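Local coordinates for type VI secretion system-associated protein TagF (Pseudomonas aeruginosa PAO1, PDB 2QNU), which is of uncharacterised biochemical activity but, as a TagF-family protein, is probably an accessory or regulatory component associated with the type VI secretion system, at residues W32-M37 / L201-F207; W48-L53 / R85-L89; Y52-W58 / R209-G213. The contacts are given in a common frame with arbitrary orientation. Residue numbers count along the deposited sequence, not the author numbering.

Contact 1: W32-M37 / L201-F207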
loop_
_atom_site.group_PDB
_atom_site.type_symbol
_atom_site.label_atom_id
_atom_site.label_comp_id
_atom_site.label_asym_id
_atom_site.label_seq_id
_atom_site.Cartn_x
_atom_site.Cartn_y
_atom_site.Cartn_z
ATOM N N TRP B 32 24.949 -4.675 -4.835
ATOM C CA TRP B 32 24.164 -3.501 -4.544
ATOM C C TRP B 32 24.840 -2.694 -3.416
ATOM O O TRP B 32 24.883 -1.491 -3.506
ATOM C CB TRP B 32 22.671 -3.818 -4.201
ATOM C CG TRP B 32 21.898 -2.586 -3.691
ATOM C CD1 TRP B 32 21.418 -1.539 -4.419
ATOM C CD2 TRP B 32 21.657 -2.263 -2.318
ATOM N NE1 TRP B 32 20.859 -0.590 -3.597
ATOM C CE2 TRP B 32 21.002 -1.020 -2.291
ATOM C CE3 TRP B 32 21.976 -2.896 -1.118
ATOM C CZ2 TRP B 32 20.598 -0.420 -1.104
ATOM C CZ3 TRP B 32 21.574 -2.311 0.083
ATOM C CH2 TRP B 32 20.903 -1.084 0.089
ATOM N N LEU B 33 25.323 -3.323 -2.345
ATOM C CA LEU B 33 26.020 -2.543 -1.275
ATOM C C LEU B 33 27.271 -1.903 -1.782
ATOM O O LEU B 33 27.489 -0.741 -1.546
ATOM C CB LEU B 33 26.433 -3.425 -0.091
ATOM C CG LEU B 33 25.299 -3.854 0.782
ATOM C CD1 LEU B 33 25.793 -4.939 1.710
ATOM C CD2 LEU B 33 24.751 -2.707 1.544
ATOM N N ALA B 34 28.069 -2.656 -2.517
ATOM C CA ALA B 34 29.284 -2.132 -3.079
ATOM C C ALA B 34 29.104 -0.898 -3.981
ATOM O O ALA B 34 29.924 0.033 -3.924
ATOM C CB ALA B 34 30.000 -3.227 -3.833
ATOM N N SER B 35 28.064 -0.900 -4.826
ATOM C CA SER B 35 27.753 0.231 -5.727
ATOM C C SER B 35 27.384 1.449 -4.919
ATOM O O SER B 35 27.753 2.585 -5.254
ATOM C CB SER B 35 26.529 -0.112 -6.655
ATOM O OG SER B 35 26.713 -1.352 -7.319
ATOM N N GLY B 36 26.593 1.201 -3.884
ATOM C CA GLY B 36 26.133 2.218 -2.960
ATOM C C GLY B 36 27.293 2.831 -2.184
ATOM O O GLY B 36 27.296 4.038 -1.925
HETATM N N MSE B 37 28.227 1.976 -1.752
HETATM C CA MSE B 37 29.339 2.383 -0.916
HETATM C C MSE B 37 30.197 3.325 -1.752
HETATM O O MSE B 37 30.457 4.441 -1.364
HETATM C CB MSE B 37 30.165 1.164 -0.463
HETATM C CG MSE B 37 29.494 0.255 0.605
HETATM SE SE MSE B 37 29.391 1.121 2.436
HETATM C CE MSE B 37 31.285 0.724 2.812
ATOM N N LEU B 201 15.175 -1.430 -5.697
ATOM C CA LEU B 201 16.304 -1.176 -4.773
ATOM C C LEU B 201 16.649 0.258 -4.869
ATOM O O LEU B 201 16.498 0.836 -5.936
ATOM C CB LEU B 201 17.553 -1.967 -5.139
ATOM C CG LEU B 201 17.411 -3.494 -5.084
ATOM C CD1 LEU B 201 18.600 -4.218 -5.659
ATOM C CD2 LEU B 201 17.108 -3.929 -3.717
ATOM N N PRO B 202 17.147 0.835 -3.753
ATOM C CA PRO B 202 17.674 2.200 -3.848
ATOM C C PRO B 202 18.737 2.289 -4.963
ATOM O O PRO B 202 19.601 1.446 -5.093
ATOM C CB PRO B 202 18.247 2.458 -2.469
ATOM C CG PRO B 202 17.571 1.425 -1.577
ATOM C CD PRO B 202 17.235 0.268 -2.395
ATOM N N PRO B 203 18.603 3.281 -5.829
ATOM C CA PRO B 203 19.690 3.516 -6.777
ATOM C C PRO B 203 20.991 3.878 -6.035
ATOM O O PRO B 203 20.941 4.485 -4.943
ATOM C CB PRO B 203 19.201 4.677 -7.635
ATOM C CG PRO B 203 18.120 5.265 -6.949
ATOM C CD PRO B 203 17.496 4.238 -5.977
ATOM N N ALA B 204 22.117 3.510 -6.628
ATOM C CA ALA B 204 23.426 3.704 -5.988
ATOM C C ALA B 204 23.615 5.153 -5.503
ATOM O O ALA B 204 24.014 5.355 -4.388
ATOM C CB ALA B 204 24.529 3.284 -6.884
ATOM N N PRO B 205 23.293 6.155 -6.332
ATOM C CA PRO B 205 23.428 7.541 -5.830
ATOM C C PRO B 205 22.485 7.897 -4.707
ATOM O O PRO B 205 22.588 8.987 -4.172
ATOM C CB PRO B 205 23.138 8.402 -7.065
ATOM C CG PRO B 205 23.329 7.431 -8.275
ATOM C CD PRO B 205 22.881 6.119 -7.756
ATOM N N ALA B 206 21.539 7.032 -4.398
ATOM C CA ALA B 206 20.647 7.210 -3.223
ATOM C C ALA B 206 21.175 6.579 -1.940
ATOM O O ALA B 206 20.682 6.893 -0.831
ATOM C CB ALA B 206 19.233 6.652 -3.508
ATOM N N PHE B 207 22.154 5.681 -2.079
ATOM C CA PHE B 207 22.810 5.083 -0.884
ATOM C C PHE B 207 23.176 6.057 0.269
ATOM O O PHE B 207 22.824 5.824 1.461
ATOM C CB PHE B 207 24.044 4.297 -1.264
ATOM C CG PHE B 207 24.467 3.311 -0.185
ATOM C CD1 PHE B 207 23.823 2.077 -0.049
ATOM C CD2 PHE B 207 25.477 3.630 0.706
ATOM C CE1 PHE B 207 24.222 1.190 0.911
ATOM C CE2 PHE B 207 25.855 2.747 1.686
ATOM C CZ PHE B 207 25.229 1.527 1.799
#

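Contact 2: W48-L53 / R85-L89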
loop_
_atom_site.group_PDB
_atom_site.type_symbol
_atom_site.label_atom_id
_atom_site.label_comp_id
_atom_site.label_asym_id
_atom_site.label_seq_id
_atom_site.Cartn_x
_atom_site.Cartn_y
_atom_site.Cartn_z
ATOM N N TRP B 48 32.655 11.303 4.215
ATOM C CA TRP B 48 32.009 9.981 4.124
ATOM C C TRP B 48 32.087 9.195 5.437
ATOM O O TRP B 48 31.070 8.619 5.915
ATOM C CB TRP B 48 32.654 9.140 3.007
ATOM C CG TRP B 48 31.978 7.800 2.912
ATOM C CD1 TRP B 48 30.775 7.537 2.284
ATOM C CD2 TRP B 48 32.412 6.559 3.461
ATOM N NE1 TRP B 48 30.440 6.214 2.454
ATOM C CE2 TRP B 48 31.422 5.587 3.150
ATOM C CE3 TRP B 48 33.529 6.156 4.183
ATOM C CZ2 TRP B 48 31.533 4.267 3.537
ATOM C CZ3 TRP B 48 33.616 4.819 4.582
ATOM C CH2 TRP B 48 32.632 3.903 4.251
ATOM N N LEU B 49 33.300 9.124 6.011
ATOM C CA LEU B 49 33.573 8.187 7.097
ATOM C C LEU B 49 32.818 8.524 8.382
ATOM O O LEU B 49 32.245 7.650 9.034
ATOM C CB LEU B 49 35.060 8.063 7.325
ATOM C CG LEU B 49 35.467 7.159 8.463
ATOM C CD1 LEU B 49 35.094 5.711 8.225
ATOM C CD2 LEU B 49 36.976 7.320 8.693
ATOM N N ASP B 50 32.720 9.810 8.650
ATOM C CA ASP B 50 31.926 10.329 9.755
ATOM C C ASP B 50 30.458 10.032 9.638
ATOM O O ASP B 50 29.791 9.640 10.625
ATOM C CB ASP B 50 32.106 11.849 9.814
ATOM C CG ASP B 50 33.552 12.262 10.237
ATOM O OD1 ASP B 50 34.401 11.375 10.552
ATOM O OD2 ASP B 50 33.855 13.488 10.213
ATOM N N ALA B 51 29.936 10.236 8.434
ATOM C CA ALA B 51 28.514 9.884 8.140
ATOM C C ALA B 51 28.211 8.397 8.321
ATOM O O ALA B 51 27.219 8.020 8.988
ATOM C CB ALA B 51 28.178 10.320 6.697
ATOM N N TYR B 52 29.043 7.570 7.705
ATOM C CA TYR B 52 28.948 6.117 7.723
ATOM C C TYR B 52 28.957 5.546 9.162
ATOM O O TYR B 52 28.090 4.736 9.549
ATOM C CB TYR B 52 30.101 5.516 6.935
ATOM C CG TYR B 52 30.200 3.962 6.925
ATOM C CD1 TYR B 52 31.200 3.287 7.659
ATOM C CD2 TYR B 52 29.323 3.172 6.164
ATOM C CE1 TYR B 52 31.331 1.885 7.639
ATOM C CE2 TYR B 52 29.445 1.772 6.146
ATOM C CZ TYR B 52 30.452 1.138 6.873
ATOM O OH TYR B 52 30.595 -0.208 6.820
ATOM N N LEU B 53 29.958 5.967 9.916
ATOM C CA LEU B 53 30.192 5.470 11.305
ATOM C C LEU B 53 29.075 5.770 12.245
ATOM O O LEU B 53 28.823 4.982 13.159
ATOM C CB LEU B 53 31.421 6.124 11.839
ATOM C CG LEU B 53 32.733 5.393 11.712
ATOM C CD1 LEU B 53 32.845 4.293 10.738
ATOM C CD2 LEU B 53 33.802 6.447 11.506
ATOM N N ARG B 85 39.054 -2.328 7.143
ATOM C CA ARG B 85 38.315 -2.008 5.920
ATOM C C ARG B 85 36.810 -1.968 6.205
ATOM O O ARG B 85 36.320 -2.737 7.041
ATOM C CB ARG B 85 38.693 -3.011 4.842
ATOM C CG ARG B 85 40.208 -3.062 4.646
ATOM C CD ARG B 85 40.710 -4.259 3.842
ATOM N NE ARG B 85 40.310 -5.544 4.404
ATOM C CZ ARG B 85 40.695 -6.715 3.912
ATOM N NH1 ARG B 85 41.542 -6.790 2.888
ATOM N NH2 ARG B 85 40.236 -7.830 4.440
ATOM N N TYR B 86 36.099 -1.033 5.566
ATOM C CA TYR B 86 34.664 -0.784 5.817
ATOM C C TYR B 86 33.691 -1.561 4.910
ATOM O O TYR B 86 33.790 -1.505 3.688
ATOM C CB TYR B 86 34.403 0.724 5.726
ATOM C CG TYR B 86 35.232 1.469 6.729
ATOM C CD1 TYR B 86 34.911 1.385 8.081
ATOM C CD2 TYR B 86 36.377 2.205 6.344
ATOM C CE1 TYR B 86 35.653 2.017 9.035
ATOM C CE2 TYR B 86 37.137 2.842 7.287
ATOM C CZ TYR B 86 36.770 2.746 8.645
ATOM O OH TYR B 86 37.476 3.343 9.654
ATOM N N PHE B 87 32.747 -2.298 5.514
ATOM C CA PHE B 87 31.621 -2.871 4.805
ATOM C C PHE B 87 30.507 -3.186 5.767
ATOM O O PHE B 87 30.777 -3.629 6.879
ATOM C CB PHE B 87 32.024 -4.166 4.105
ATOM C CG PHE B 87 31.175 -4.497 2.968
ATOM C CD1 PHE B 87 31.366 -3.855 1.726
ATOM C CD2 PHE B 87 30.132 -5.459 3.086
ATOM C CE1 PHE B 87 30.571 -4.182 0.659
ATOM C CE2 PHE B 87 29.360 -5.778 2.009
ATOM C CZ PHE B 87 29.569 -5.133 0.803
ATOM N N PRO B 88 29.231 -2.935 5.380
ATOM C CA PRO B 88 28.147 -3.247 6.314
ATOM C C PRO B 88 28.059 -4.706 6.722
ATOM O O PRO B 88 28.589 -5.575 6.075
ATOM C CB PRO B 88 26.893 -2.850 5.533
ATOM C CG PRO B 88 27.321 -1.799 4.668
ATOM C CD PRO B 88 28.729 -2.181 4.223
ATOM N N LEU B 89 27.374 -4.939 7.818
ATOM C CA LEU B 89 27.058 -6.312 8.268
ATOM C C LEU B 89 25.549 -6.433 8.229
ATOM O O LEU B 89 24.813 -5.597 8.755
ATOM C CB LEU B 89 27.530 -6.520 9.700
ATOM C CG LEU B 89 27.213 -7.876 10.393
ATOM C CD1 LEU B 89 27.921 -8.995 9.694
ATOM C CD2 LEU B 89 27.701 -7.795 11.800
#

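Contact 3: Y52-W58 / R209-G213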
loop_
_atom_site.group_PDB
_atom_site.type_symbol
_atom_site.label_atom_id
_atom_site.label_comp_id
_atom_site.label_asym_id
_atom_site.label_seq_id
_atom_site.Cartn_x
_atom_site.Cartn_y
_atom_site.Cartn_z
ATOM N N TYR B 52 29.043 7.570 7.705
ATOM C CA TYR B 52 28.948 6.117 7.723
ATOM C C TYR B 52 28.957 5.546 9.162
ATOM O O TYR B 52 28.090 4.736 9.549
ATOM C CB TYR B 52 30.101 5.516 6.935
ATOM C CG TYR B 52 30.200 3.962 6.925
ATOM C CD1 TYR B 52 31.200 3.287 7.659
ATOM C CD2 TYR B 52 29.323 3.172 6.164
ATOM C CE1 TYR B 52 31.331 1.885 7.639
ATOM C CE2 TYR B 52 29.445 1.772 6.146
ATOM C CZ TYR B 52 30.452 1.138 6.873
ATOM O OH TYR B 52 30.595 -0.208 6.820
ATOM N N LEU B 53 29.958 5.967 9.916
ATOM C CA LEU B 53 30.192 5.470 11.305
ATOM C C LEU B 53 29.075 5.770 12.245
ATOM O O LEU B 53 28.823 4.982 13.159
ATOM C CB LEU B 53 31.421 6.124 11.839
ATOM C CG LEU B 53 32.733 5.393 11.712
ATOM C CD1 LEU B 53 32.845 4.293 10.738
ATOM C CD2 LEU B 53 33.802 6.447 11.506
ATOM N N THR B 54 28.377 6.880 12.038
ATOM C CA THR B 54 27.305 7.224 12.944
ATOM C C THR B 54 25.913 7.065 12.367
ATOM O O THR B 54 24.961 7.627 12.927
ATOM C CB THR B 54 27.429 8.672 13.366
ATOM O OG1 THR B 54 27.398 9.480 12.179
ATOM C CG2 THR B 54 28.747 8.898 14.138
ATOM N N SER B 55 25.806 6.404 11.202
ATOM C CA SER B 55 24.570 6.251 10.500
ATOM C C SER B 55 23.733 5.146 11.184
ATOM O O SER B 55 24.278 4.291 11.903
ATOM C CB SER B 55 24.827 5.888 9.036
ATOM O OG SER B 55 25.584 4.702 8.942
ATOM N N PRO B 56 22.405 5.163 10.966
ATOM C CA PRO B 56 21.506 4.173 11.564
ATOM C C PRO B 56 21.674 2.737 11.153
ATOM O O PRO B 56 22.305 2.361 10.134
ATOM C CB PRO B 56 20.123 4.611 11.092
ATOM C CG PRO B 56 20.296 6.061 10.810
ATOM C CD PRO B 56 21.654 6.144 10.178
ATOM N N LEU B 57 21.080 1.907 12.001
ATOM C CA LEU B 57 20.810 0.546 11.624
ATOM C C LEU B 57 19.451 0.625 10.922
ATOM O O LEU B 57 18.510 1.292 11.456
ATOM C CB LEU B 57 20.746 -0.354 12.862
ATOM C CG LEU B 57 22.132 -0.798 13.381
ATOM C CD1 LEU B 57 22.902 0.369 14.043
ATOM C CD2 LEU B 57 21.961 -1.945 14.322
ATOM N N TRP B 58 19.398 0.046 9.697
ATOM C CA TRP B 58 18.196 0.012 8.911
ATOM C C TRP B 58 17.611 -1.395 8.861
ATOM O O TRP B 58 18.208 -2.339 8.435
ATOM C CB TRP B 58 18.473 0.544 7.523
ATOM C CG TRP B 58 18.840 1.970 7.539
ATOM C CD1 TRP B 58 20.080 2.485 7.388
ATOM C CD2 TRP B 58 17.958 3.067 7.666
ATOM N NE1 TRP B 58 20.038 3.865 7.450
ATOM C CE2 TRP B 58 18.741 4.248 7.591
ATOM C CE3 TRP B 58 16.571 3.183 7.760
ATOM C CZ2 TRP B 58 18.188 5.513 7.675
ATOM C CZ3 TRP B 58 16.029 4.429 7.892
ATOM C CH2 TRP B 58 16.838 5.582 7.857
ATOM N N ARG B 209 21.784 8.662 1.348
ATOM C CA ARG B 209 20.680 9.137 2.165
ATOM C C ARG B 209 20.519 8.249 3.397
ATOM O O ARG B 209 20.098 8.735 4.436
ATOM C CB ARG B 209 19.332 9.218 1.361
ATOM C CG ARG B 209 19.308 10.455 0.405
ATOM C CD ARG B 209 19.331 10.265 -1.158
ATOM N NE ARG B 209 18.020 9.920 -1.635
ATOM C CZ ARG B 209 17.566 9.844 -2.900
ATOM N NH1 ARG B 209 18.252 10.188 -3.998
ATOM N NH2 ARG B 209 16.328 9.413 -3.041
ATOM N N PHE B 210 20.905 6.986 3.287
ATOM C CA PHE B 210 20.936 6.100 4.481
ATOM C C PHE B 210 21.987 6.553 5.521
ATOM O O PHE B 210 21.958 6.068 6.662
ATOM C CB PHE B 210 21.333 4.678 4.114
ATOM C CG PHE B 210 20.296 3.932 3.334
ATOM C CD1 PHE B 210 19.032 3.707 3.862
ATOM C CD2 PHE B 210 20.607 3.424 2.069
ATOM C CE1 PHE B 210 18.071 2.966 3.127
ATOM C CE2 PHE B 210 19.642 2.704 1.309
ATOM C CZ PHE B 210 18.380 2.512 1.836
ATOM N N LEU B 211 22.955 7.371 5.089
ATOM C CA LEU B 211 24.072 7.822 5.974
ATOM C C LEU B 211 23.837 9.233 6.441
ATOM O O LEU B 211 24.203 9.548 7.541
ATOM C CB LEU B 211 25.464 7.666 5.359
ATOM C CG LEU B 211 25.760 6.449 4.465
ATOM C CD1 LEU B 211 27.107 6.563 3.744
ATOM C CD2 LEU B 211 25.678 5.145 5.178
ATOM N N THR B 212 23.185 10.078 5.645
ATOM C CA THR B 212 23.063 11.441 6.017
ATOM C C THR B 212 21.655 11.913 6.207
ATOM O O THR B 212 21.452 12.972 6.802
ATOM C CB THR B 212 23.717 12.348 4.958
ATOM O OG1 THR B 212 22.904 12.373 3.784
ATOM C CG2 THR B 212 25.068 11.835 4.615
ATOM N N GLY B 213 20.677 11.164 5.710
ATOM C CA GLY B 213 19.304 11.670 5.643
ATOM C C GLY B 213 19.110 12.925 4.783
ATOM O O GLY B 213 18.059 13.551 4.810
HETATM O O HOH W 1 25.431 9.696 9.888
HETATM O O HOH W 2 23.264 3.118 7.897
#

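Contact 1: W32-M37 / L201-F207
Phe207 is the main bump of this contact, and the hollow it fills lies over Gly36 of helix 23-44. The backbones of the helix and of loop 201-207, which follows strand 194-199, come closest at Gly36 and Ala204, CA to CA 4.3 Å. The missing side chain lets one face of the Phe207 ring cover Gly36 C and Met37 N, with Gly36 O only 3.2 Å from Phe207 CD2; a CB on residue 36 would clash with the ring. Beside the ring, Leu33 CD2 reaches Phe207 CE1 at 4.0 Å, and Met37, present as selenomethionine, makes an oblique Met-aromatic contact, its SE 4.0 Å from Phe207 CE2. Trp32 closes the pocket: the edge of Phe207 points at its face in a T-shaped pair, centroids 5.8 Å apart. Ala204 CB packs on Ser35 O at 3.7 Å. Beyond Trp32, Pro202 CG presses on its CZ2 at 3.6 Å and Leu201 CB lies 3.9 Å from its NE1, while Trp29 and Trp183 meet its ring from outside the pair. Trp32 NE1 donates to Pro202 O at 2.8 Å, so a mostly apolar, aromatic interlock is given direction by one buried hydrogen bond that fixes the indole against the loop backbone.

Contact 2: W48-L53 / R85-L89
The helix 48-53 and the extended chain 85-89 keep their backbones well apart: the nearest CA atoms, those of Leu49 and Tyr86, are 9.1 Å from each other, so side chains bridge the gap. The helical turn is held by Tyr52 N to Trp48 O (2.9 Å) and Leu53 N to Leu49 O (3.0 Å). From this turn the ends of Trp48, Leu49, Tyr52 and Leu53 reach Tyr86. Leu49 CD1 lies over the face of the Tyr86 ring, a CH-pi contact 3.8 Å from its centroid. Trp48 CH2 touches Tyr86 CB at 3.9 Å, and Leu53 CD1 approaches Tyr86 CE1 at 4.0 Å. The rings of Tyr52 and Tyr86 meet obliquely, Tyr52 CE1 to Tyr86 CD1 3.6 Å. Tyr52 pushes its hydroxyl against the backbone, OH lying 3.2 Å from Phe87 C and 3.8 Å from Pro88 CD. Phe87 turns away and packs on Leu33 of helix 23-44. Segment 85-89 is the returning arm between adjacent antiparallel strands 71-77 and 89-95, so the contact docks helix 48-53 on that connection. Cohesion comes from apolar and aromatic contacts, while a hydrogen bond anchors Tyr52 OH to Ser79 O in the same loop, just after strand 71-77.

Contact 3: Y52-W58 / R209-G213
Tyr52, near the end of helix 48-53, turns its CA-to-CB bond away from 209-213, yet the edge of its ring still meets Leu211, CD2 to CD2 4.3 Å. Its carbonyl holds the helix end: Ser55 OG donates to Tyr52 O at 2.6 Å, and Ser55 N bonds to the same oxygen at 3.3 Å. Thr54, the first residue to leave helical geometry, is linked to the short helix 209-212 through water 1, which donates to Thr54 OG1 (3.0 Å) and to Leu211 O (2.7 Å). At Ser55 the backbones come closest, CA to CA of Leu211 4.8 Å, and Ser55 CB lies 3.7 Å from Leu211 CA. Water 2 lies within hydrogen-bonding distance of Ser55 OG (3.0 Å) and Pro56 O (2.5 Å); Phe210 O at 3.5 Å is a weak, alternative partner. Pro56 CD touches Phe210 O at 3.5 Å. Trp58, starting strand 58-62 of the central sheet, closes the contact: its NE1 donates to Phe210 O at 3.0 Å, and its face receives the edge of Phe210 in a T-shaped pair, five-membered ring to Phe210 centroid 4.9 Å. Arg209, whose side chain leads away from 52-58, hydrogen-bonds Asn156 of the second subunit. One indole thus grips Phe210 by both carbonyl and ring, while the waters carry the polar seam to the helix end.

Overall arrangement
The centres of the contacts are about 14 Å (contacts 1 and 2), 13 Å (contacts 1 and 3) and 9 Å (contacts 2 and 3) apart, and contacts 2 and 3 lie on the same side of the chain's centre. Contact 1 uses helix 23-44; contacts 2 and 3 share the next helix, 48-53, with Tyr52 and Leu53 in both. Along the chain, contact 2 is nested inside the loop closed by contact 1, whereas contact 3 crosses both. Met37 touches Trp48, Tyr52 and Tyr86, while Trp32 and Pro202 meet Phe210 and Leu211 meets Trp48, making one continuous aromatic-rich core. It brings the chain's later segments 201-207 and 209-213 onto helices 23-44 and 48-53.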